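Local coordinates for glycoside transferase (PDB 6R2M), which is a glycoside hydrolase that probably cuts exopolysaccharide outside the cell, with a transferase activity less certain, at residues I215-F220 against Y265-Q270; F233-L238 against T275-N280; N34-D39 against E77-T82; Y48-I53 against I100-R105. All blocks are in the same frame, centred on the assembly; numbering follows the deposited sequence.

Contact 1 of 4, residues I215-F220 against Y265-Q270; sequences IAMAYF and YAFLTQ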
loop_
_atom_site.group_PDB
_atom_site.type_symbol
_atom_site.label_atom_id
_atom_site.label_comp_id
_atom_site.label_asym_id
_atom_site.label_seq_id
_atom_site.Cartn_x
_atom_site.Cartn_y
_atom_site.Cartn_z
ATOM N N ILE A 215 -3.345 -1.820 9.050
ATOM C CA ILE A 215 -4.600 -2.194 9.705
ATOM C C ILE A 215 -5.165 -1.009 10.468
ATOM O O ILE A 215 -6.372 -0.736 10.427
ATOM C CB ILE A 215 -4.391 -3.400 10.641
ATOM C CG1 ILE A 215 -3.894 -4.599 9.844
ATOM C CG2 ILE A 215 -5.704 -3.733 11.411
ATOM C CD1 ILE A 215 -3.332 -5.697 10.709
ATOM N N ALA A 216 -4.305 -0.284 11.178
ATOM C CA ALA A 216 -4.775 0.849 11.960
ATOM C C ALA A 216 -5.409 1.902 11.071
ATOM O O ALA A 216 -6.410 2.525 11.451
ATOM C CB ALA A 216 -3.621 1.468 12.745
ATOM N N MET A 217 -4.816 2.144 9.897
ATOM C CA MET A 217 -5.396 3.126 8.991
ATOM C C MET A 217 -6.725 2.643 8.414
ATOM O O MET A 217 -7.671 3.426 8.294
ATOM C CB MET A 217 -4.396 3.466 7.889
ATOM C CG MET A 217 -3.414 4.505 8.405
ATOM S SD MET A 217 -2.315 5.176 7.168
ATOM C CE MET A 217 -1.439 3.710 6.856
ATOM N N ALA A 218 -6.822 1.360 8.060
ATOM C CA ALA A 218 -8.098 0.827 7.594
ATOM C C ALA A 218 -9.142 0.884 8.698
ATOM O O ALA A 218 -10.318 1.155 8.441
ATOM C CB ALA A 218 -7.920 -0.609 7.106
ATOM N N TYR A 219 -8.728 0.599 9.931
ATOM C CA TYR A 219 -9.636 0.689 11.066
ATOM C C TYR A 219 -10.234 2.084 11.173
ATOM O O TYR A 219 -11.450 2.243 11.332
ATOM C CB TYR A 219 -8.889 0.325 12.346
ATOM C CG TYR A 219 -9.776 0.153 13.536
ATOM C CD1 TYR A 219 -10.147 1.246 14.314
ATOM C CD2 TYR A 219 -10.231 -1.101 13.903
ATOM C CE1 TYR A 219 -10.943 1.084 15.421
ATOM C CE2 TYR A 219 -11.035 -1.277 15.000
ATOM C CZ TYR A 219 -11.391 -0.178 15.752
ATOM O OH TYR A 219 -12.186 -0.370 16.849
ATOM N N PHE A 220 -9.383 3.106 11.134
ATOM C CA PHE A 220 -9.880 4.471 11.224
ATOM C C PHE A 220 -10.752 4.816 10.030
ATOM O O PHE A 220 -11.802 5.456 10.174
ATOM C CB PHE A 220 -8.722 5.456 11.314
ATOM C CG PHE A 220 -9.169 6.880 11.420
ATOM C CD1 PHE A 220 -9.082 7.728 10.328
ATOM C CD2 PHE A 220 -9.686 7.369 12.609
ATOM C CE1 PHE A 220 -9.510 9.049 10.419
ATOM C CE2 PHE A 220 -10.102 8.687 12.704
ATOM C CZ PHE A 220 -10.010 9.525 11.609
ATOM N N TYR A 265 7.422 4.801 9.271
ATOM C CA TYR A 265 7.307 6.236 9.536
ATOM C C TYR A 265 6.454 6.946 8.493
ATOM O O TYR A 265 5.754 7.913 8.831
ATOM C CB TYR A 265 8.692 6.869 9.616
ATOM C CG TYR A 265 9.406 6.525 10.907
ATOM C CD1 TYR A 265 8.735 6.595 12.125
ATOM C CD2 TYR A 265 10.745 6.150 10.910
ATOM C CE1 TYR A 265 9.375 6.275 13.320
ATOM C CE2 TYR A 265 11.407 5.840 12.109
ATOM C CZ TYR A 265 10.705 5.909 13.307
ATOM O OH TYR A 265 11.351 5.608 14.489
ATOM N N ALA A 266 6.483 6.497 7.233
ATOM C CA ALA A 266 5.589 7.095 6.244
ATOM C C ALA A 266 4.131 6.862 6.622
ATOM O O ALA A 266 3.312 7.795 6.603
ATOM C CB ALA A 266 5.882 6.529 4.854
ATOM N N PHE A 267 3.798 5.637 7.035
ATOM C CA PHE A 267 2.412 5.345 7.385
ATOM C C PHE A 267 2.017 5.977 8.715
ATOM O O PHE A 267 0.866 6.382 8.863
ATOM C CB PHE A 267 2.183 3.841 7.415
ATOM C CG PHE A 267 2.354 3.187 6.077
ATOM C CD1 PHE A 267 2.235 3.918 4.909
ATOM C CD2 PHE A 267 2.660 1.843 5.993
ATOM C CE1 PHE A 267 2.411 3.314 3.675
ATOM C CE2 PHE A 267 2.828 1.225 4.775
ATOM C CZ PHE A 267 2.706 1.967 3.598
ATOM N N LEU A 268 2.947 6.083 9.677
ATOM C CA LEU A 268 2.653 6.825 10.906
ATOM C C LEU A 268 2.334 8.283 10.613
ATOM O O LEU A 268 1.418 8.860 11.213
ATOM C CB LEU A 268 3.835 6.753 11.866
ATOM C CG LEU A 268 3.925 5.516 12.730
ATOM C CD1 LEU A 268 5.312 5.453 13.325
ATOM C CD2 LEU A 268 2.868 5.612 13.829
ATOM N N THR A 269 3.111 8.911 9.731
ATOM C CA THR A 269 2.865 10.297 9.377
ATOM C C THR A 269 1.475 10.461 8.774
ATOM O O THR A 269 0.718 11.353 9.175
ATOM C CB THR A 269 3.966 10.766 8.430
ATOM O OG1 THR A 269 5.216 10.681 9.133
ATOM C CG2 THR A 269 3.727 12.195 7.974
ATOM N N GLN A 270 1.103 9.562 7.849
ATOM C CA GLN A 270 -0.241 9.573 7.274
ATOM C C GLN A 270 -1.310 9.359 8.339
ATOM O O GLN A 270 -2.344 10.036 8.339
ATOM C CB GLN A 270 -0.373 8.489 6.202
ATOM C CG GLN A 270 0.569 8.666 5.038
ATOM C CD GLN A 270 0.552 7.473 4.091
ATOM O OE1 GLN A 270 -0.456 6.784 3.958
ATOM N NE2 GLN A 270 1.680 7.220 3.441
#

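Contact 2 of 4, residues F233-L238 against T275-N280; sequences FLQTEL and TNQAKN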
loop_
_atom_site.group_PDB
_atom_site.type_symbol
_atom_site.label_atom_id
_atom_site.label_comp_id
_atom_site.label_asym_id
_atom_site.label_seq_id
_atom_site.Cartn_x
_atom_site.Cartn_y
_atom_site.Cartn_z
ATOM N N PHE A 233 -0.293 2.548 22.295
ATOM C CA PHE A 233 1.036 1.982 22.117
ATOM C C PHE A 233 1.913 2.925 21.298
ATOM O O PHE A 233 3.062 3.188 21.652
ATOM C CB PHE A 233 0.945 0.614 21.439
ATOM C CG PHE A 233 2.283 -0.006 21.185
ATOM C CD1 PHE A 233 2.980 -0.597 22.210
ATOM C CD2 PHE A 233 2.841 0.015 19.915
ATOM C CE1 PHE A 233 4.230 -1.164 21.985
ATOM C CE2 PHE A 233 4.091 -0.558 19.679
ATOM C CZ PHE A 233 4.776 -1.145 20.718
ATOM N N LEU A 234 1.384 3.437 20.190
ATOM C CA LEU A 234 2.167 4.347 19.359
ATOM C C LEU A 234 2.580 5.581 20.141
ATOM O O LEU A 234 3.741 6.006 20.085
ATOM C CB LEU A 234 1.371 4.744 18.109
ATOM C CG LEU A 234 1.033 3.652 17.094
ATOM C CD1 LEU A 234 0.224 4.243 15.951
ATOM C CD2 LEU A 234 2.280 2.959 16.560
ATOM N N GLN A 235 1.637 6.169 20.883
ATOM C CA GLN A 235 1.935 7.385 21.630
ATOM C C GLN A 235 3.000 7.139 22.688
ATOM O O GLN A 235 3.912 7.960 22.864
ATOM C CB GLN A 235 0.655 7.942 22.258
ATOM C CG GLN A 235 -0.267 8.613 21.242
ATOM C CD GLN A 235 -1.619 8.967 21.826
ATOM O OE1 GLN A 235 -1.895 8.686 22.993
ATOM N NE2 GLN A 235 -2.475 9.585 21.014
ATOM N N THR A 236 2.916 6.011 23.401
ATOM C CA THR A 236 3.865 5.774 24.485
ATOM C C THR A 236 5.248 5.397 23.958
ATOM O O THR A 236 6.260 5.736 24.584
ATOM C CB THR A 236 3.338 4.701 25.442
ATOM O OG1 THR A 236 3.204 3.445 24.754
ATOM C CG2 THR A 236 1.990 5.112 26.020
ATOM N N GLU A 237 5.323 4.721 22.808
ATOM C CA GLU A 237 6.619 4.476 22.179
ATOM C C GLU A 237 7.278 5.789 21.773
ATOM O O GLU A 237 8.456 6.027 22.069
ATOM C CB GLU A 237 6.459 3.561 20.959
ATOM C CG GLU A 237 6.289 2.091 21.286
ATOM C CD GLU A 237 7.497 1.517 22.008
ATOM O OE1 GLU A 237 8.499 1.143 21.346
ATOM O OE2 GLU A 237 7.441 1.455 23.254
ATOM N N LEU A 238 6.526 6.669 21.102
ATOM C CA LEU A 238 7.101 7.947 20.684
ATOM C C LEU A 238 7.530 8.783 21.885
ATOM O O LEU A 238 8.612 9.388 21.883
ATOM C CB LEU A 238 6.093 8.712 19.836
ATOM C CG LEU A 238 6.079 8.343 18.358
ATOM C CD1 LEU A 238 4.990 9.145 17.661
ATOM C CD2 LEU A 238 7.446 8.586 17.708
ATOM N N THR A 275 -5.765 11.419 11.735
ATOM C CA THR A 275 -6.455 11.304 13.014
ATOM C C THR A 275 -6.283 12.539 13.890
ATOM O O THR A 275 -6.518 12.468 15.101
ATOM C CB THR A 275 -5.982 10.051 13.747
ATOM O OG1 THR A 275 -4.575 10.150 14.036
ATOM C CG2 THR A 275 -6.218 8.837 12.866
ATOM N N ASN A 276 -5.879 13.661 13.293
ATOM C CA ASN A 276 -5.838 14.951 13.978
ATOM C C ASN A 276 -4.825 14.936 15.117
ATOM O O ASN A 276 -5.093 15.397 16.227
ATOM C CB ASN A 276 -7.232 15.348 14.474
ATOM C CG ASN A 276 -7.334 16.820 14.818
ATOM O OD1 ASN A 276 -6.654 17.655 14.218
ATOM N ND2 ASN A 276 -8.185 17.147 15.787
ATOM N N GLN A 277 -3.651 14.375 14.847
ATOM C CA GLN A 277 -2.557 14.340 15.810
ATOM C C GLN A 277 -1.373 15.079 15.206
ATOM O O GLN A 277 -0.376 14.466 14.832
ATOM C CB GLN A 277 -2.204 12.892 16.177
ATOM C CG GLN A 277 -3.378 12.081 16.696
ATOM C CD GLN A 277 -2.953 10.781 17.358
ATOM O OE1 GLN A 277 -2.165 10.768 18.314
ATOM N NE2 GLN A 277 -3.468 9.673 16.839
ATOM N N ALA A 278 -1.492 16.405 15.115
ATOM C CA ALA A 278 -0.545 17.181 14.315
ATOM C C ALA A 278 0.858 17.172 14.916
ATOM O O ALA A 278 1.851 17.104 14.181
ATOM C CB ALA A 278 -1.053 18.616 14.155
ATOM N N LYS A 279 0.968 17.247 16.243
ATOM C CA LYS A 279 2.285 17.228 16.870
ATOM C C LYS A 279 2.994 15.903 16.620
ATOM O O LYS A 279 4.179 15.875 16.257
ATOM C CB LYS A 279 2.157 17.497 18.366
ATOM C CG LYS A 279 3.492 17.582 19.085
ATOM C CD LYS A 279 3.287 18.045 20.522
ATOM C CE LYS A 279 2.360 19.260 20.562
ATOM N NZ LYS A 279 2.039 19.711 21.945
ATOM N N ASN A 280 2.278 14.793 16.805
ATOM C CA ASN A 280 2.870 13.488 16.542
ATOM C C ASN A 280 3.233 13.342 15.072
ATOM O O ASN A 280 4.261 12.737 14.742
ATOM C CB ASN A 280 1.914 12.374 16.971
ATOM C CG ASN A 280 1.882 12.177 18.477
ATOM O OD1 ASN A 280 2.806 12.570 19.187
ATOM N ND2 ASN A 280 0.810 11.565 18.971
#

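Contact 3 of 4, residues N34-D39 against E77-T82; sequences NGLIVD and EKNFIT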
loop_
_atom_site.group_PDB
_atom_site.type_symbol
_atom_site.label_atom_id
_atom_site.label_comp_id
_atom_site.label_asym_id
_atom_site.label_seq_id
_atom_site.Cartn_x
_atom_site.Cartn_y
_atom_site.Cartn_z
ATOM N N ASN A 34 13.791 -4.812 -19.215
ATOM C CA ASN A 34 12.475 -4.881 -19.837
ATOM C C ASN A 34 11.539 -3.768 -19.387
ATOM O O ASN A 34 10.375 -3.754 -19.805
ATOM C CB ASN A 34 11.830 -6.240 -19.565
ATOM C CG ASN A 34 11.709 -6.554 -18.088
ATOM O OD1 ASN A 34 11.999 -5.727 -17.217
ATOM N ND2 ASN A 34 11.280 -7.772 -17.795
ATOM N N GLY A 35 12.011 -2.839 -18.558
ATOM C CA GLY A 35 11.190 -1.727 -18.141
ATOM C C GLY A 35 10.409 -1.955 -16.875
ATOM O O GLY A 35 9.669 -1.056 -16.450
ATOM N N LEU A 36 10.537 -3.116 -16.245
ATOM C CA LEU A 36 9.758 -3.360 -15.040
ATOM C C LEU A 36 10.504 -2.842 -13.822
ATOM O O LEU A 36 11.740 -2.799 -13.799
ATOM C CB LEU A 36 9.438 -4.847 -14.877
ATOM C CG LEU A 36 8.622 -5.423 -16.042
ATOM C CD1 LEU A 36 8.046 -6.788 -15.700
ATOM C CD2 LEU A 36 7.513 -4.461 -16.434
ATOM N N ILE A 37 9.731 -2.430 -12.814
ATOM C CA ILE A 37 10.279 -1.900 -11.567
ATOM C C ILE A 37 10.615 -3.055 -10.632
ATOM O O ILE A 37 9.760 -3.902 -10.342
ATOM C CB ILE A 37 9.281 -0.923 -10.917
ATOM C CG1 ILE A 37 8.769 0.106 -11.935
ATOM C CG2 ILE A 37 9.896 -0.246 -9.675
ATOM C CD1 ILE A 37 9.847 0.900 -12.614
ATOM N N VAL A 38 11.867 -3.080 -10.137
ATOM C CA VAL A 38 12.379 -4.160 -9.300
ATOM C C VAL A 38 12.385 -3.730 -7.834
ATOM O O VAL A 38 12.380 -2.538 -7.506
ATOM C CB VAL A 38 13.787 -4.580 -9.778
ATOM C CG1 VAL A 38 14.816 -3.555 -9.340
ATOM C CG2 VAL A 38 14.132 -5.978 -9.272
ATOM N N ASP A 39 12.402 -4.719 -6.931
ATOM C CA ASP A 39 12.349 -4.415 -5.504
ATOM C C ASP A 39 13.681 -3.894 -4.973
ATOM O O ASP A 39 13.696 -2.990 -4.133
ATOM C CB ASP A 39 11.858 -5.633 -4.695
ATOM C CG ASP A 39 12.648 -6.924 -4.955
ATOM O OD1 ASP A 39 13.392 -7.038 -5.948
ATOM O OD2 ASP A 39 12.483 -7.858 -4.136
ATOM N N GLU A 77 -0.272 -3.528 -18.615
ATOM C CA GLU A 77 -1.103 -4.300 -19.533
ATOM C C GLU A 77 -0.324 -5.443 -20.152
ATOM O O GLU A 77 -0.871 -6.531 -20.350
ATOM C CB GLU A 77 -1.672 -3.394 -20.621
ATOM C CG GLU A 77 -2.703 -2.432 -20.094
ATOM C CD GLU A 77 -3.063 -1.362 -21.091
ATOM O OE1 GLU A 77 -2.225 -1.064 -21.967
ATOM O OE2 GLU A 77 -4.177 -0.809 -20.988
ATOM N N LYS A 78 0.954 -5.222 -20.455
ATOM C CA LYS A 78 1.707 -6.239 -21.173
ATOM C C LYS A 78 2.313 -7.296 -20.265
ATOM O O LYS A 78 2.600 -8.399 -20.742
ATOM C CB LYS A 78 2.802 -5.579 -22.009
ATOM C CG LYS A 78 2.238 -4.569 -22.996
ATOM C CD LYS A 78 3.009 -4.558 -24.305
ATOM C CE LYS A 78 2.966 -3.191 -24.960
ATOM N NZ LYS A 78 4.150 -2.390 -24.572
ATOM N N ASN A 79 2.506 -7.008 -18.978
ATOM C CA ASN A 79 3.235 -7.925 -18.117
ATOM C C ASN A 79 2.457 -8.416 -16.914
ATOM O O ASN A 79 2.843 -9.441 -16.344
ATOM C CB ASN A 79 4.540 -7.283 -17.614
ATOM C CG ASN A 79 5.503 -6.962 -18.740
ATOM O OD1 ASN A 79 6.268 -7.823 -19.176
ATOM N ND2 ASN A 79 5.455 -5.726 -19.239
ATOM N N PHE A 80 1.388 -7.728 -16.502
ATOM C CA PHE A 80 0.708 -8.074 -15.259
ATOM C C PHE A 80 -0.734 -8.510 -15.452
ATOM O O PHE A 80 -1.200 -9.409 -14.739
ATOM C CB PHE A 80 0.730 -6.889 -14.285
ATOM C CG PHE A 80 2.095 -6.557 -13.737
ATOM C CD1 PHE A 80 2.946 -5.701 -14.420
ATOM C CD2 PHE A 80 2.517 -7.083 -12.523
ATOM C CE1 PHE A 80 4.204 -5.374 -13.903
ATOM C CE2 PHE A 80 3.781 -6.763 -12.006
ATOM C CZ PHE A 80 4.613 -5.911 -12.699
ATOM N N ILE A 81 -1.467 -7.911 -16.386
ATOM C CA ILE A 81 -2.901 -8.164 -16.507
ATOM C C ILE A 81 -3.143 -9.374 -17.395
ATOM O O ILE A 81 -2.680 -9.422 -18.545
ATOM C CB ILE A 81 -3.635 -6.932 -17.049
ATOM C CG1 ILE A 81 -3.420 -5.761 -16.088
ATOM C CG2 ILE A 81 -5.122 -7.252 -17.174
ATOM C CD1 ILE A 81 -3.984 -4.455 -16.588
ATOM N N THR A 82 -3.877 -10.349 -16.869
ATOM C CA THR A 82 -4.206 -11.539 -17.643
ATOM C C THR A 82 -5.347 -11.262 -18.615
ATOM O O THR A 82 -6.000 -10.217 -18.577
ATOM C CB THR A 82 -4.595 -12.693 -16.730
ATOM O OG1 THR A 82 -5.870 -12.422 -16.126
ATOM C CG2 THR A 82 -3.527 -12.913 -15.666
#

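Contact 4 of 4, residues Y48-I53 against I100-R105; sequences YLAESI and IVDDFR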
loop_
_atom_site.group_PDB
_atom_site.type_symbol
_atom_site.label_atom_id
_atom_site.label_comp_id
_atom_site.label_asym_id
_atom_site.label_seq_id
_atom_site.Cartn_x
_atom_site.Cartn_y
_atom_site.Cartn_z
ATOM N N TYR A 48 9.496 -8.399 -9.519
ATOM C CA TYR A 48 8.856 -7.320 -10.266
ATOM C C TYR A 48 7.397 -7.278 -9.822
ATOM O O TYR A 48 6.538 -7.941 -10.399
ATOM C CB TYR A 48 8.996 -7.541 -11.770
ATOM C CG TYR A 48 10.414 -7.884 -12.147
ATOM C CD1 TYR A 48 11.406 -6.913 -12.126
ATOM C CD2 TYR A 48 10.762 -9.182 -12.481
ATOM C CE1 TYR A 48 12.723 -7.231 -12.451
ATOM C CE2 TYR A 48 12.063 -9.509 -12.810
ATOM C CZ TYR A 48 13.035 -8.532 -12.790
ATOM O OH TYR A 48 14.334 -8.859 -13.121
ATOM N N LEU A 49 7.129 -6.470 -8.796
ATOM C CA LEU A 49 5.907 -6.568 -7.997
ATOM C C LEU A 49 4.797 -5.665 -8.528
ATOM O O LEU A 49 5.046 -4.523 -8.920
ATOM C CB LEU A 49 6.200 -6.179 -6.543
ATOM C CG LEU A 49 7.283 -7.010 -5.838
ATOM C CD1 LEU A 49 7.704 -6.333 -4.543
ATOM C CD2 LEU A 49 6.742 -8.395 -5.540
ATOM N N ALA A 50 3.557 -6.185 -8.524
ATOM C CA ALA A 50 2.413 -5.317 -8.779
ATOM C C ALA A 50 2.358 -4.195 -7.760
ATOM O O ALA A 50 1.885 -3.089 -8.067
ATOM C CB ALA A 50 1.106 -6.126 -8.767
ATOM N N GLU A 51 2.831 -4.470 -6.546
ATOM C CA GLU A 51 2.913 -3.461 -5.505
ATOM C C GLU A 51 3.770 -2.285 -5.954
ATOM O O GLU A 51 3.378 -1.117 -5.805
ATOM C CB GLU A 51 3.488 -4.116 -4.250
ATOM C CG GLU A 51 3.778 -3.179 -3.109
ATOM C CD GLU A 51 4.390 -3.933 -1.962
ATOM O OE1 GLU A 51 5.611 -4.182 -2.001
ATOM O OE2 GLU A 51 3.640 -4.296 -1.044
ATOM N N SER A 52 4.934 -2.580 -6.529
ATOM C CA SER A 52 5.857 -1.524 -6.928
ATOM C C SER A 52 5.299 -0.683 -8.069
ATOM O O SER A 52 5.331 0.553 -8.003
ATOM C CB SER A 52 7.210 -2.109 -7.316
ATOM O OG SER A 52 7.740 -2.874 -6.265
ATOM N N ILE A 53 4.784 -1.322 -9.131
ATOM C CA ILE A 53 4.261 -0.534 -10.247
ATOM C C ILE A 53 3.050 0.275 -9.794
ATOM O O ILE A 53 2.886 1.431 -10.197
ATOM C CB ILE A 53 3.966 -1.422 -11.483
ATOM C CG1 ILE A 53 3.646 -0.560 -12.710
ATOM C CG2 ILE A 53 2.818 -2.403 -11.223
ATOM C CD1 ILE A 53 3.561 -1.363 -14.018
ATOM N N ILE A 100 -5.148 -8.748 -3.356
ATOM C CA ILE A 100 -6.184 -7.716 -3.467
ATOM C C ILE A 100 -5.636 -6.341 -3.120
ATOM O O ILE A 100 -6.063 -5.343 -3.706
ATOM C CB ILE A 100 -7.438 -8.034 -2.627
ATOM C CG1 ILE A 100 -7.139 -8.089 -1.118
ATOM C CG2 ILE A 100 -8.139 -9.269 -3.164
ATOM C CD1 ILE A 100 -8.398 -8.353 -0.257
ATOM N N VAL A 101 -4.674 -6.261 -2.197
ATOM C CA VAL A 101 -4.134 -4.962 -1.799
ATOM C C VAL A 101 -3.510 -4.259 -2.998
ATOM O O VAL A 101 -3.613 -3.032 -3.140
ATOM C CB VAL A 101 -3.139 -5.128 -0.626
ATOM C CG1 VAL A 101 -1.932 -6.046 -0.993
ATOM C CG2 VAL A 101 -2.695 -3.775 -0.071
ATOM N N ASP A 102 -2.879 -5.028 -3.893
ATOM C CA ASP A 102 -2.244 -4.454 -5.076
ATOM C C ASP A 102 -3.264 -4.091 -6.146
ATOM O O ASP A 102 -3.075 -3.092 -6.861
ATOM C CB ASP A 102 -1.185 -5.422 -5.624
ATOM C CG ASP A 102 -0.074 -5.692 -4.608
ATOM O OD1 ASP A 102 0.244 -4.779 -3.815
ATOM O OD2 ASP A 102 0.474 -6.819 -4.576
ATOM N N ASP A 103 -4.356 -4.868 -6.262
ATOM C CA ASP A 103 -5.434 -4.490 -7.169
ATOM C C ASP A 103 -6.057 -3.180 -6.729
ATOM O O ASP A 103 -6.300 -2.296 -7.551
ATOM C CB ASP A 103 -6.538 -5.545 -7.208
ATOM C CG ASP A 103 -6.071 -6.894 -7.684
ATOM O OD1 ASP A 103 -4.911 -7.039 -8.127
ATOM O OD2 ASP A 103 -6.912 -7.820 -7.616
ATOM N N PHE A 104 -6.335 -3.063 -5.422
ATOM C CA PHE A 104 -6.931 -1.854 -4.850
ATOM C C PHE A 104 -6.067 -0.634 -5.138
ATOM O O PHE A 104 -6.569 0.430 -5.520
ATOM C CB PHE A 104 -7.100 -2.009 -3.332
ATOM C CG PHE A 104 -8.159 -2.989 -2.906
ATOM C CD1 PHE A 104 -9.242 -3.302 -3.725
ATOM C CD2 PHE A 104 -8.054 -3.598 -1.658
ATOM C CE1 PHE A 104 -10.205 -4.208 -3.293
ATOM C CE2 PHE A 104 -9.000 -4.492 -1.224
ATOM C CZ PHE A 104 -10.089 -4.797 -2.049
ATOM N N ARG A 105 -4.760 -0.767 -4.943
ATOM C CA ARG A 105 -3.861 0.361 -5.158
ATOM C C ARG A 105 -3.854 0.785 -6.621
ATOM O O ARG A 105 -3.933 1.974 -6.929
ATOM C CB ARG A 105 -2.447 0.002 -4.704
ATOM C CG ARG A 105 -1.506 1.193 -4.818
ATOM C CD ARG A 105 -0.082 0.802 -4.459
ATOM N NE ARG A 105 0.009 0.296 -3.088
ATOM C CZ ARG A 105 0.148 -0.982 -2.762
ATOM N NH1 ARG A 105 0.187 -1.932 -3.697
ATOM N NH2 ARG A 105 0.242 -1.320 -1.483
HETATM O O HOH W 1 -0.287 -2.083 -6.544
HETATM O O HOH W 2 2.858 -7.235 -5.504
HETATM O O HOH W 3 1.162 -4.147 -0.993
#

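Contact 1 of 4, residues I215-F220 against Y265-Q270
M217 reaches from helix 209-223 to F267 and Q270 of helix 262-274, and it is the one side chain of I215-F220 that crosses. The two helices keep some distance here, with CA of M217 and CA of F267 8.3 Å apart, so CB and CG of the methionine serve mainly to carry the thioether over. The sulfur arrives first. M217 SD lies 3.8 Å from the backbone O of F267 and also touches CB of Q270, one helical turn further along. It has the glutamine oxygen beside it too, with Q270 OE1 4.0 Å from M217 SD. The chain then bends at its last torsion (chi3 -66°), which drops the methyl at the root of the phenylalanine: M217 CE sits 3.7 Å from F267 CB and then meets CG, coming obliquely at the ring. This is inter-helix packing in a mainly helical fold, probably an (alpha/alpha) barrel as in related glycoside hydrolases, where a long flexible methionine bridges two helices that do not pack closely at this level. The rest of the F267 side chain leads away from this segment and rests on I210, M213 and L214, earlier on helix 209-223. Q270 crosses M217 at about a right angle. Its NE2 lies in the plane of the F267 ring, at the edge, and is hydrogen-bonded to T310 OG1 of helix 301-312, which helps to hold the amide there.

Contact 2 of 4, residues F233-L238 against T275-N280
Q235 is the first residue along F233-L238 to touch T275-N280, and it does so with an extended side chain whose amide ends at Q277. Its NE2 donates to Q277 OE1 at 3.0 Å with an N-H...O angle of 158°. The acceptor lies nearly in the Q235 amide plane, yet the donor stands above the carbonyl plane of Q277, the two amides being almost perpendicular. Nearer its root, Q235 CG packs against N280 ND2 at 3.9 Å. That nitrogen makes the second bond to Q277 OE1, N280 ND2 to Q277 OE1 being 3.1 Å, and it arrives from the opposite face of the carbonyl, so the oxygen is gripped from both sides. One turn on from Q235, L238 comes up with CD1 4.3 Å from N280 OD1, giving the asparagine an apolar neighbour. The nitrogen of Q277 is held as well: NE2 donates to T275 OG1 and is bonded to D231 of helix 228-241, which leaves the amide little freedom to turn. Q277, the N-cap of helix 278-290, thus ties the short link of a helical hairpin, helices 262-274 and 278-290, to helix 228-241 through Q235 and D231, within a mainly helical fold.

Contact 3 of 4, residues N34-D39 against E77-T82
L36 and N79 face each other with their CA atoms 8.5 Å apart, an irregular loop on one side and the last turn of helix 66-79 on the other. The leucine does most of the touching, and it does so with both branches. CD2 of L36 lies 3.7 Å from ND2 of N79, while CD1 of L36 lies 4.0 Å from CB of N79 and also reaches CG and OD1, so the forked end runs along the asparagine from its root to both ends of the amide. With its CG beside the backbone N (chi1 -63°), N79 sets that amide against the leucine methyls, and its ND2 is spoken for by the carbonyl of H75, one turn back. That bond helps fix the amide in place. CD2 also meets the F80 ring obliquely, L36 CD2 to F80 CE1 being 4.3 Å; the same ring packs on A50 and I53 of helix 50-62, so L36 joins A50 and I53 round that ring. The loop is shaped just ahead of the leucine. L36 N donates to N34 OD1 at 3.1 Å, from well above the carbonyl plane, and between them G35 has a positive phi (91°), where a side chain would press on the carbonyl oxygen of N34. This is an Asx turn, set in the connection from helix 21-29 to helix 50-62 and laid across the C-terminal end of helix 66-79.

Contact 4 of 4, residues Y48-I53 against I100-R105
E51, in the first turn of helix 50-62, lies against the carboxylate of D102 of helix 100-116, its CB 3.3 Å from D102 OD1. R105 holds that same oxygen from its own helix: R105 NH1 donates to D102 OD1 at 2.9 Å in a salt bridge, in the guanidinium plane and on the anti side of the carboxylate. NH1 of R105 also sits 3.6 Å from E51 CA. With CG anti to its backbone N (chi1 174°), E51 carries its own carboxylate past the arginine. Water 3 joins E51 OE2, D102 OD1 and R105 NH2; water 2 links E51 N to D102 OD2; water 1 ties A50 O and D102 O to R105 NH1. The two helices therefore meet as much through the salt-bridged pair and bridging water as through the direct contact of A50 CB with D102 CB at 4.0 Å. E51 OE2 and D102 OD1 are 4.4 Å apart, and water 3 between them, with R105 alongside, probably eases their like charges.

Overall arrangement
The four contacts fall into two pairs at different ends of the chain. Contacts 1 and 2 interleave along the sequence, their centres 11 Å apart, and they touch directly: L268 packs on L234, and F220 on T275. Contacts 3 and 4 interleave likewise, also with centres 11 Å apart, joined by the F80 ring lying against the backbone of Y48-A50 and by V38 against Y48. Between the pairs there is no touch; contacts 1 and 4 come within about 7 Å at their nearest atoms, while contacts 2 and 3 lie across the molecule, about 38 Å between centres. Contact 4 is the nearest of the four to the chain's centre, about 8 Å from it, and contact 2 the farthest, about 21 Å.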